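Local coordinates for 4-hydroxy-tetrahydrodipicolinate synthase (Methylacidiphilum fumariolicum SolV, PDB 6T3T), which probably condenses pyruvate with aspartate-beta-semialdehyde to form 4-hydroxy-tetrahydrodipicolinate, a step of lysine biosynthesis, at residues L191-V203 with L218-R231. Numbering follows the deposited sequence.
Sequences LTLPFLSVGAVGV and LVRLYLEGKPFEAR
L193 and Y222 meet where helix 192-197 packs against helix 212-223 and the start of helix 227-243. The axes of 192-197 and 218-223 run nearly parallel, 10.3 Å apart at a crossing angle of -24°.

Apolar packing makes most of the contact. L193 is a knob in a hole formed by L218, Y222, A230 and R231. Its CG lies anti to the backbone N (chi1 175°), and its two methyls part. CD1 goes to the Y222 ring, 3.3 Å from CD1 of Y222, a tight approach. CD2 goes to the backbone of R231, 3.7 Å from its CA. The side chains of L196 and Y222 run antiparallel alongside each other, CD2 of L196 lying 3.6 Å from CB of Y222. The methyl of A230 lies at the ring edge, in its plane. CG2 of V219 touches both CG2 of T192 and CG1 of V203, each at 3.9 Å. CG1 of V219 rests on CA of G202.

No direct hydrogen bond joins the segments. One water accepts from OH of Y222 at 2.9 Å and donates to O of S197 at 2.7 Å. OG of S197 donates a hydrogen bond to O of P194 at 2.8 Å, within its own helix. Without the ring, as with an alanine at Y222, L193 and L196 would probably border a gap and the water would lose its phenolic donor.

G199 and G225 each end a helix in a Schellman motif. F228 stacks edge-to-face with Y222 of the second subunit, and R231 packs on its S197, so the contact forms part of that interface. V203 directly precedes V204, predicted to bind pyruvate. The contact is thus buried, mainly apolar packing of helices that reaches strand 202-205 of the (beta/alpha)8 barrel, with one water as a polar link.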
loop_
_atom_site.group_PDB
_atom_site.type_symbol
_atom_site.label_atom_id
_atom_site.label_comp_id
_atom_site.label_asym_id
_atom_site.label_seq_id
_atom_site.Cartn_x
_atom_site.Cartn_y
_atom_site.Cartn_z
ATOM N N LEU A 191 14.161 -10.716 9.213
ATOM C CA LEU A 191 14.411 -11.117 7.836
ATOM C C LEU A 191 15.861 -11.509 7.588
ATOM O O LEU A 191 16.204 -11.832 6.447
ATOM C CB LEU A 191 14.012 -9.979 6.885
ATOM C CG LEU A 191 12.534 -9.581 6.895
ATOM C CD1 LEU A 191 12.290 -8.403 5.963
ATOM C CD2 LEU A 191 11.710 -10.742 6.457
ATOM N N THR A 192 16.721 -11.477 8.624
ATOM C CA THR A 192 18.139 -11.776 8.440
ATOM C C THR A 192 18.326 -13.142 7.788
ATOM O O THR A 192 19.003 -13.257 6.759
ATOM C CB THR A 192 18.882 -11.719 9.775
ATOM O OG1 THR A 192 18.950 -10.376 10.219
ATOM C CG2 THR A 192 20.295 -12.281 9.679
ATOM N N LEU A 193 17.698 -14.187 8.347
ATOM C CA LEU A 193 17.917 -15.520 7.789
ATOM C C LEU A 193 17.468 -15.642 6.338
ATOM O O LEU A 193 18.237 -16.180 5.524
ATOM C CB LEU A 193 17.249 -16.588 8.662
ATOM C CG LEU A 193 17.351 -17.988 8.050
ATOM C CD1 LEU A 193 18.791 -18.456 8.051
ATOM C CD2 LEU A 193 16.488 -18.968 8.835
ATOM N N PRO A 194 16.257 -15.220 5.946
ATOM C CA PRO A 194 15.919 -15.290 4.516
ATOM C C PRO A 194 16.796 -14.376 3.659
ATOM O O PRO A 194 17.053 -14.705 2.489
ATOM C CB PRO A 194 14.412 -14.936 4.472
ATOM C CG PRO A 194 14.072 -14.339 5.809
ATOM C CD PRO A 194 15.122 -14.788 6.790
ATOM N N PHE A 195 17.274 -13.253 4.207
ATOM C CA PHE A 195 18.191 -12.393 3.461
ATOM C C PHE A 195 19.485 -13.136 3.148
ATOM O O PHE A 195 19.970 -13.097 2.018
ATOM C CB PHE A 195 18.473 -11.100 4.232
ATOM C CG PHE A 195 17.474 -9.962 3.952
ATOM C CD1 PHE A 195 16.175 -10.216 3.598
ATOM C CD2 PHE A 195 17.872 -8.640 4.031
ATOM C CE1 PHE A 195 15.282 -9.179 3.358
ATOM C CE2 PHE A 195 16.975 -7.590 3.786
ATOM C CZ PHE A 195 15.693 -7.863 3.443
ATOM N N LEU A 196 20.054 -13.819 4.154
ATOM C CA LEU A 196 21.245 -14.658 3.984
ATOM C C LEU A 196 21.074 -15.717 2.886
ATOM O O LEU A 196 22.000 -15.984 2.111
ATOM C CB LEU A 196 21.542 -15.365 5.315
ATOM C CG LEU A 196 22.476 -14.738 6.352
ATOM C CD1 LEU A 196 22.302 -13.228 6.443
ATOM C CD2 LEU A 196 22.215 -15.388 7.689
ATOM N N SER A 197 19.902 -16.360 2.832
ATOM C CA SER A 197 19.703 -17.465 1.895
ATOM C C SER A 197 19.812 -17.015 0.436
ATOM O O SER A 197 20.112 -17.830 -0.447
ATOM C CB SER A 197 18.335 -18.106 2.124
ATOM O OG SER A 197 17.325 -17.294 1.546
ATOM N N VAL A 198 19.550 -15.747 0.148
ATOM C CA VAL A 198 19.682 -15.277 -1.225
ATOM C C VAL A 198 20.869 -14.333 -1.408
ATOM O O VAL A 198 20.964 -13.674 -2.436
ATOM C CB VAL A 198 18.376 -14.629 -1.710
ATOM C CG1 VAL A 198 17.285 -15.668 -1.736
ATOM C CG2 VAL A 198 17.964 -13.497 -0.786
ATOM N N GLY A 199 21.780 -14.241 -0.432
ATOM C CA GLY A 199 23.067 -13.599 -0.694
ATOM C C GLY A 199 23.566 -12.488 0.220
ATOM O O GLY A 199 24.713 -12.040 0.078
ATOM N N ALA A 200 22.759 -12.084 1.199
ATOM C CA ALA A 200 23.250 -11.183 2.227
ATOM C C ALA A 200 24.337 -11.881 3.038
ATOM O O ALA A 200 24.404 -13.114 3.095
ATOM C CB ALA A 200 22.096 -10.727 3.121
ATOM N N VAL A 201 25.179 -11.076 3.692
ATOM C CA VAL A 201 26.354 -11.591 4.381
ATOM C C VAL A 201 26.412 -11.107 5.823
ATOM O O VAL A 201 27.446 -11.229 6.477
ATOM C CB VAL A 201 27.653 -11.237 3.614
ATOM C CG1 VAL A 201 27.707 -12.002 2.248
ATOM C CG2 VAL A 201 27.802 -9.704 3.409
ATOM N N GLY A 202 25.325 -10.545 6.332
ATOM C CA GLY A 202 25.309 -10.146 7.722
ATOM C C GLY A 202 24.118 -9.261 8.029
ATOM O O GLY A 202 23.170 -9.151 7.241
ATOM N N VAL A 203 24.189 -8.629 9.195
ATOM C CA VAL A 203 23.058 -7.882 9.724
ATOM C C VAL A 203 23.567 -6.683 10.509
ATOM O O VAL A 203 24.570 -6.766 11.219
ATOM C CB VAL A 203 22.166 -8.803 10.592
ATOM C CG1 VAL A 203 22.940 -9.317 11.834
ATOM C CG2 VAL A 203 20.885 -8.113 10.951
ATOM N N LEU A 218 23.576 -16.839 14.844
ATOM C CA LEU A 218 22.627 -17.086 13.765
ATOM C C LEU A 218 23.275 -16.832 12.413
ATOM O O LEU A 218 23.165 -17.652 11.488
ATOM C CB LEU A 218 21.375 -16.231 13.961
ATOM C CG LEU A 218 20.106 -16.551 13.147
ATOM C CD1 LEU A 218 18.844 -16.059 13.846
ATOM C CD2 LEU A 218 20.185 -15.897 11.805
ATOM N N VAL A 219 23.977 -15.706 12.283
ATOM C CA VAL A 219 24.588 -15.368 11.002
ATOM C C VAL A 219 25.727 -16.337 10.676
ATOM O O VAL A 219 25.837 -16.834 9.551
ATOM C CB VAL A 219 25.056 -13.903 11.003
ATOM C CG1 VAL A 219 25.876 -13.591 9.735
ATOM C CG2 VAL A 219 23.845 -12.996 11.077
ATOM N N ARG A 220 26.598 -16.604 11.658
ATOM C CA ARG A 220 27.727 -17.510 11.447
ATOM C C ARG A 220 27.251 -18.900 11.032
ATOM O O ARG A 220 27.805 -19.488 10.104
ATOM C CB ARG A 220 28.590 -17.598 12.712
ATOM C CG ARG A 220 29.459 -16.389 12.942
ATOM C CD ARG A 220 30.476 -16.632 14.053
ATOM N NE ARG A 220 29.865 -16.766 15.381
ATOM C CZ ARG A 220 29.318 -15.767 16.066
ATOM N NH1 ARG A 220 29.274 -14.543 15.544
ATOM N NH2 ARG A 220 28.801 -15.981 17.275
ATOM N N LEU A 221 26.215 -19.432 11.705
ATOM C CA LEU A 221 25.672 -20.744 11.354
ATOM C C LEU A 221 25.305 -20.816 9.881
ATOM O O LEU A 221 25.702 -21.747 9.173
ATOM C CB LEU A 221 24.450 -21.067 12.218
ATOM C CG LEU A 221 24.830 -21.477 13.649
ATOM C CD1 LEU A 221 23.653 -21.339 14.616
ATOM C CD2 LEU A 221 25.414 -22.889 13.670
ATOM N N TYR A 222 24.610 -19.805 9.375
ATOM C CA TYR A 222 24.244 -19.872 7.970
ATOM C C TYR A 222 25.477 -19.750 7.079
ATOM O O TYR A 222 25.633 -20.514 6.119
ATOM C CB TYR A 222 23.183 -18.810 7.614
ATOM C CG TYR A 222 22.394 -19.259 6.401
ATOM C CD1 TYR A 222 21.290 -20.094 6.543
ATOM C CD2 TYR A 222 22.810 -18.933 5.119
ATOM C CE1 TYR A 222 20.597 -20.553 5.454
ATOM C CE2 TYR A 222 22.110 -19.381 4.009
ATOM C CZ TYR A 222 21.016 -20.205 4.182
ATOM O OH TYR A 222 20.313 -20.682 3.092
ATOM N N LEU A 223 26.381 -18.822 7.396
ATOM C CA LEU A 223 27.514 -18.593 6.498
ATOM C C LEU A 223 28.450 -19.789 6.439
ATOM O O LEU A 223 29.183 -19.948 5.448
ATOM C CB LEU A 223 28.276 -17.334 6.905
ATOM C CG LEU A 223 27.482 -16.057 6.662
ATOM C CD1 LEU A 223 28.234 -14.826 7.170
ATOM C CD2 LEU A 223 27.228 -15.936 5.179
ATOM N N GLU A 224 28.481 -20.625 7.483
ATOM C CA GLU A 224 29.308 -21.826 7.442
ATOM C C GLU A 224 28.544 -23.083 6.979
ATOM O O GLU A 224 29.060 -24.199 7.119
ATOM C CB GLU A 224 30.029 -22.023 8.791
ATOM C CG GLU A 224 29.244 -22.451 9.987
ATOM C CD GLU A 224 29.894 -21.976 11.291
ATOM O OE1 GLU A 224 30.686 -21.024 11.261
ATOM O OE2 GLU A 224 29.630 -22.558 12.363
ATOM N N GLY A 225 27.378 -22.925 6.351
ATOM C CA GLY A 225 26.694 -24.062 5.759
ATOM C C GLY A 225 25.907 -24.952 6.709
ATOM O O GLY A 225 25.815 -26.165 6.492
ATOM N N LYS A 226 25.340 -24.381 7.766
ATOM C CA LYS A 226 24.486 -25.095 8.708
ATOM C C LYS A 226 23.095 -24.466 8.687
ATOM O O LYS A 226 22.668 -23.828 9.654
ATOM C CB LYS A 226 25.108 -25.065 10.103
ATOM C CG LYS A 226 26.572 -25.575 10.081
ATOM C CD LYS A 226 27.179 -25.633 11.480
ATOM C CE LYS A 226 28.489 -26.412 11.480
ATOM N NZ LYS A 226 28.858 -26.872 12.851
ATOM N N PRO A 227 22.359 -24.626 7.596
ATOM C CA PRO A 227 21.105 -23.863 7.473
ATOM C C PRO A 227 20.062 -24.255 8.504
ATOM O O PRO A 227 19.285 -23.395 8.943
ATOM C CB PRO A 227 20.648 -24.182 6.046
ATOM C CG PRO A 227 21.281 -25.555 5.782
ATOM C CD PRO A 227 22.613 -25.483 6.425
ATOM N N PHE A 228 20.046 -25.521 8.940
ATOM C CA PHE A 228 18.994 -25.979 9.847
ATOM C C PHE A 228 19.229 -25.561 11.297
ATOM O O PHE A 228 18.266 -25.235 12.004
ATOM C CB PHE A 228 18.824 -27.488 9.684
ATOM C CG PHE A 228 18.601 -27.876 8.248
ATOM C CD1 PHE A 228 17.721 -27.139 7.472
ATOM C CD2 PHE A 228 19.330 -28.893 7.652
ATOM C CE1 PHE A 228 17.529 -27.442 6.136
ATOM C CE2 PHE A 228 19.139 -29.205 6.304
ATOM C CZ PHE A 228 18.235 -28.469 5.553
ATOM N N GLU A 229 20.484 -25.553 11.771
ATOM C CA GLU A 229 20.760 -24.919 13.060
ATOM C C GLU A 229 20.466 -23.430 12.996
ATOM O O GLU A 229 19.899 -22.864 13.932
ATOM C CB GLU A 229 22.226 -25.139 13.476
ATOM C CG GLU A 229 22.668 -26.618 13.439
ATOM C CD GLU A 229 24.148 -26.811 13.803
ATOM O OE1 GLU A 229 24.793 -25.864 14.297
ATOM O OE2 GLU A 229 24.676 -27.914 13.569
ATOM N N ALA A 230 20.828 -22.769 11.884
ATOM C CA ALA A 230 20.470 -21.361 11.753
ATOM C C ALA A 230 18.947 -21.173 11.847
ATOM O O ALA A 230 18.462 -20.325 12.609
ATOM C CB ALA A 230 21.039 -20.776 10.452
ATOM N N ARG A 231 18.178 -21.997 11.127
ATOM C CA ARG A 231 16.718 -21.874 11.160
ATOM C C ARG A 231 16.170 -22.087 12.572
ATOM O O ARG A 231 15.263 -21.371 13.016
ATOM C CB ARG A 231 16.090 -22.884 10.195
ATOM C CG ARG A 231 14.568 -22.933 10.264
ATOM C CD ARG A 231 13.990 -23.691 9.078
ATOM N NE ARG A 231 14.298 -25.123 9.086
ATOM C CZ ARG A 231 14.281 -25.889 7.994
ATOM N NH1 ARG A 231 13.986 -25.360 6.799
ATOM N NH2 ARG A 231 14.551 -27.186 8.087
HETATM O O HOH W 1 21.224 -20.084 0.455
#